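Local structure of UPF0249 protein EF_3048 (Enterococcus faecalis, 2I5I) at the interface of chains A and B and the interface of chains A and C. The protein is a YdjC-family hydrolase with a magnesium cofactor that probably deacetylates acetylated carbohydrates during oligosaccharide breakdown. Coordinates in Å, arbitrary orientation; residue numbers count along the deposited sequence, not the author numbering. Chains: chain A/B/C, UPF0249 protein EF_3048.

Contact 1: the interface of chains A and B. Residues chain A 4, 252, 254; chain B 75-76, 112, 115.
The side-chain amide nitrogen ND2 of A:Asn4 comes closest to a polar partner here, 3.8 Å from the backbone N of B:Ala112, which is too far to bond; no N or O of one chain reaches the other in this patch. The contact, part of an interface between two copies of one protein that is not an exact two-fold and may or may not be that of the homodimer, is therefore apolar, and A:Leu254, at the start of strand 254-256, carries it. Its CG lies anti to the carbonyl carbon (chi1 -68°), and with chi2 near 180° the two methyls fork toward separate parts of chain B. CD1 is pressed onto helix 103-117, touching the backbone itself: it sits 3.6 Å from CA of B:Ala112 and 3.7 Å from its CB, and the short alanine side chain probably leaves room for this approach. One turn further along the same helix, the tip methyl CD1 of B:Ile115 meets CD1 of A:Leu254 at 3.9 Å. The other branch, CD2, faces the loop residues of chain B and lies 3.8 Å from the CG2 methyl of B:Ile75, the two side chains crossing at about a right angle. B:Leu76 crosses A:Leu254 in the same manner, and its CD2 approaches CD2 of A:Leu254 at 4.1 Å. The leucine tip is thus wedged between a helix and a loop, held by carbon contacts of ordinary van der Waals length. A:Asn4 flanks it: CG stands between the backbone N and carbonyl carbon (chi1 47°), and the amide end points toward the helix. The CB of A:Asn4 completes the patch, 4.1 Å from the same CD2 of B:Leu76.

Contact 2: the interface of chains A and C. Residues chain A 18, 44, 47, 219; chain C 26, 30, 217.
A:Pro18 and C:Glu26, which meet across a two-fold interface that may be the homodimer's, both have helical backbone angles and belong to the same element, helix 18-29, in their two chains, while C:Arg30 follows that helix as a loop residue. The arginine makes a polar link across the boundary. Its NH2 gives a hydrogen bond and salt bridge to OE1 of A:Glu47 at 2.7 Å, reaching the carboxylate on its syn side but somewhat out of its plane, and bent to 128° at the hydrogen. A:Glu47 is extended beyond CG, which carries its carboxylate out from helix 45-55 to the guanidinium edge. Within chain C, NE of C:Arg30 bonds OE2 of C:Glu26 at 2.5 Å, coming from above that carboxylate's plane. One guanidinium is thus held at two positions by acids from two chains, which fixes its rotation and probably offsets its charge. The edge of A:Tyr44 stands on one guanidinium face, CE1 being 4.0 Å from NH2 of C:Arg30, with ring and guanidinium planes 86° apart. On the tyrosine's own side, CD of A:Pro18 lies over the centre of one ring face, while A:Glu47 OE1 is in plane at the ring edge; the proline probably helps to hold the ring in position. C:Glu26 bends at chi2 (75°), bringing its carboxylate against the proline. The two side chains cross obliquely, CG of A:Pro18 lying 3.6 Å from OE2 of C:Glu26. At the far end, the C:Phe217 ring meets an aliphatic carbon, its CE1 packing 3.8 Å from CB of A:Asp219.

Contact 1: the interface of chains A and B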
# COMPACT_ATOMS: atom_id res chain seq x y z
N ASN A 4 25.57 -6.82 -26.59
CA ASN A 4 24.39 -5.96 -26.49
C ASN A 4 24.81 -4.57 -26.00
O ASN A 4 25.92 -4.39 -25.47
CB ASN A 4 23.33 -6.60 -25.60
CG ASN A 4 23.92 -7.14 -24.31
OD1 ASN A 4 24.84 -6.53 -23.76
ND2 ASN A 4 23.40 -8.27 -23.86
N GLY A 252 17.58 -2.52 -31.08
CA GLY A 252 17.92 -3.61 -30.19
C GLY A 252 18.50 -3.14 -28.87
O GLY A 252 19.06 -3.97 -28.13
N LEU A 254 19.03 -2.21 -25.06
CA LEU A 254 18.54 -2.66 -23.77
C LEU A 254 18.44 -1.49 -22.81
O LEU A 254 19.46 -0.83 -22.56
CB LEU A 254 19.42 -3.71 -23.10
CG LEU A 254 19.52 -5.10 -23.73
CD1 LEU A 254 20.46 -5.99 -22.94
CD2 LEU A 254 18.12 -5.69 -23.87
N ILE B 75 14.83 -11.94 -25.82
CA ILE B 75 14.87 -10.50 -25.57
C ILE B 75 15.50 -9.74 -26.73
O ILE B 75 15.03 -8.70 -27.21
CB ILE B 75 15.65 -10.23 -24.27
CG1 ILE B 75 15.05 -10.89 -23.01
CG2 ILE B 75 15.80 -8.75 -24.04
CD1 ILE B 75 13.63 -10.38 -22.80
N LEU B 76 16.65 -10.23 -27.22
CA LEU B 76 17.37 -9.56 -28.29
C LEU B 76 16.75 -9.87 -29.65
O LEU B 76 16.21 -10.95 -29.86
CB LEU B 76 18.85 -9.99 -28.27
CG LEU B 76 19.63 -9.60 -27.01
CD1 LEU B 76 21.03 -10.20 -27.03
CD2 LEU B 76 19.69 -8.08 -26.88
N ALA B 112 21.09 -10.16 -21.55
CA ALA B 112 19.90 -9.37 -21.83
C ALA B 112 18.74 -9.77 -20.92
O ALA B 112 17.97 -8.92 -20.48
CB ALA B 112 19.52 -9.57 -23.29
N ILE B 115 19.36 -8.20 -17.50
CA ILE B 115 19.06 -6.77 -17.51
C ILE B 115 17.55 -6.52 -17.56
O ILE B 115 17.05 -5.60 -16.92
CB ILE B 115 19.74 -6.10 -18.70
CG1 ILE B 115 21.27 -5.99 -18.43
CG2 ILE B 115 19.17 -4.76 -19.07
CD1 ILE B 115 21.99 -6.78 -19.49

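Contact 2: the interface of chains A and C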
# COMPACT_ATOMS: atom_id res chain seq x y z
N PRO A 18 8.55 19.51 -5.88
CA PRO A 18 7.43 18.56 -6.07
C PRO A 18 7.05 18.29 -7.51
O PRO A 18 6.78 17.15 -7.88
CB PRO A 18 6.28 19.27 -5.32
CG PRO A 18 7.02 19.93 -4.19
CD PRO A 18 8.22 20.54 -4.90
N TYR A 44 12.57 18.82 -0.13
CA TYR A 44 11.61 17.90 -0.71
C TYR A 44 12.16 16.50 -0.91
O TYR A 44 11.47 15.63 -1.45
CB TYR A 44 11.14 18.43 -2.08
CG TYR A 44 10.64 19.84 -1.99
CD1 TYR A 44 9.40 20.07 -1.40
CD2 TYR A 44 11.37 20.92 -2.46
CE1 TYR A 44 8.90 21.35 -1.30
CE2 TYR A 44 10.86 22.20 -2.35
CZ TYR A 44 9.63 22.41 -1.78
OH TYR A 44 9.11 23.68 -1.65
N GLU A 47 10.18 13.46 0.86
CA GLU A 47 8.87 13.32 0.21
C GLU A 47 8.97 12.66 -1.14
O GLU A 47 8.21 11.78 -1.56
CB GLU A 47 8.22 14.70 0.09
CG GLU A 47 7.86 15.30 1.44
CD GLU A 47 7.52 16.77 1.35
OE1 GLU A 47 7.60 17.33 0.24
OE2 GLU A 47 7.18 17.35 2.40
N ASP A 219 6.25 23.85 -11.54
CA ASP A 219 5.61 24.46 -10.37
C ASP A 219 6.30 25.81 -10.15
O ASP A 219 7.28 26.16 -10.81
CB ASP A 219 5.61 23.62 -9.12
CG ASP A 219 6.90 23.00 -8.62
OD1 ASP A 219 8.00 23.23 -9.15
OD2 ASP A 219 6.81 22.21 -7.65
N GLU C 26 -1.03 18.21 -4.76
CA GLU C 26 -0.08 19.03 -4.01
C GLU C 26 -0.83 20.09 -3.22
O GLU C 26 -0.62 20.33 -2.02
CB GLU C 26 0.96 19.64 -4.95
CG GLU C 26 1.97 20.54 -4.25
CD GLU C 26 3.03 19.84 -3.45
OE1 GLU C 26 3.12 18.59 -3.50
OE2 GLU C 26 3.80 20.53 -2.74
N ARG C 30 -0.46 19.83 0.74
CA ARG C 30 0.33 20.91 1.29
C ARG C 30 -0.49 22.18 1.49
O ARG C 30 0.03 23.21 1.91
CB ARG C 30 1.49 21.24 0.33
CG ARG C 30 2.61 22.03 1.00
CD ARG C 30 3.71 22.32 -0.02
NE ARG C 30 4.35 21.04 -0.33
CZ ARG C 30 5.25 20.46 0.47
NH1 ARG C 30 5.63 21.03 1.61
NH2 ARG C 30 5.76 19.30 0.11
N PHE C 217 0.09 21.55 -11.90
CA PHE C 217 1.43 21.63 -12.48
C PHE C 217 1.22 21.67 -14.00
O PHE C 217 0.17 21.28 -14.49
CB PHE C 217 2.33 20.46 -12.12
CG PHE C 217 2.56 20.33 -10.62
CD1 PHE C 217 2.57 21.41 -9.75
CD2 PHE C 217 2.78 19.08 -10.07
CE1 PHE C 217 2.77 21.19 -8.39
CE2 PHE C 217 2.99 18.87 -8.72
CZ PHE C 217 3.01 19.95 -7.85

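Contact 1 and contact 2 lie about 36 Å apart, measured between the centres of their C-alpha atoms, and share no residue. In contact 1 chain A offers the start of strand 254-256 and A:Asn4 near the N terminus; in contact 2 it offers helices 18-29 and 45-55 with loop residues A:Tyr44 and A:Asp219, so one copy can engage both neighbours at once. The two differ in character: contact 1 is apolar, whereas contact 2 is salt-bridged and repeats with its chains exchanged. The protein is a homodimer; these patches alone do not settle which pairing forms it within the deposited six-copy assembly.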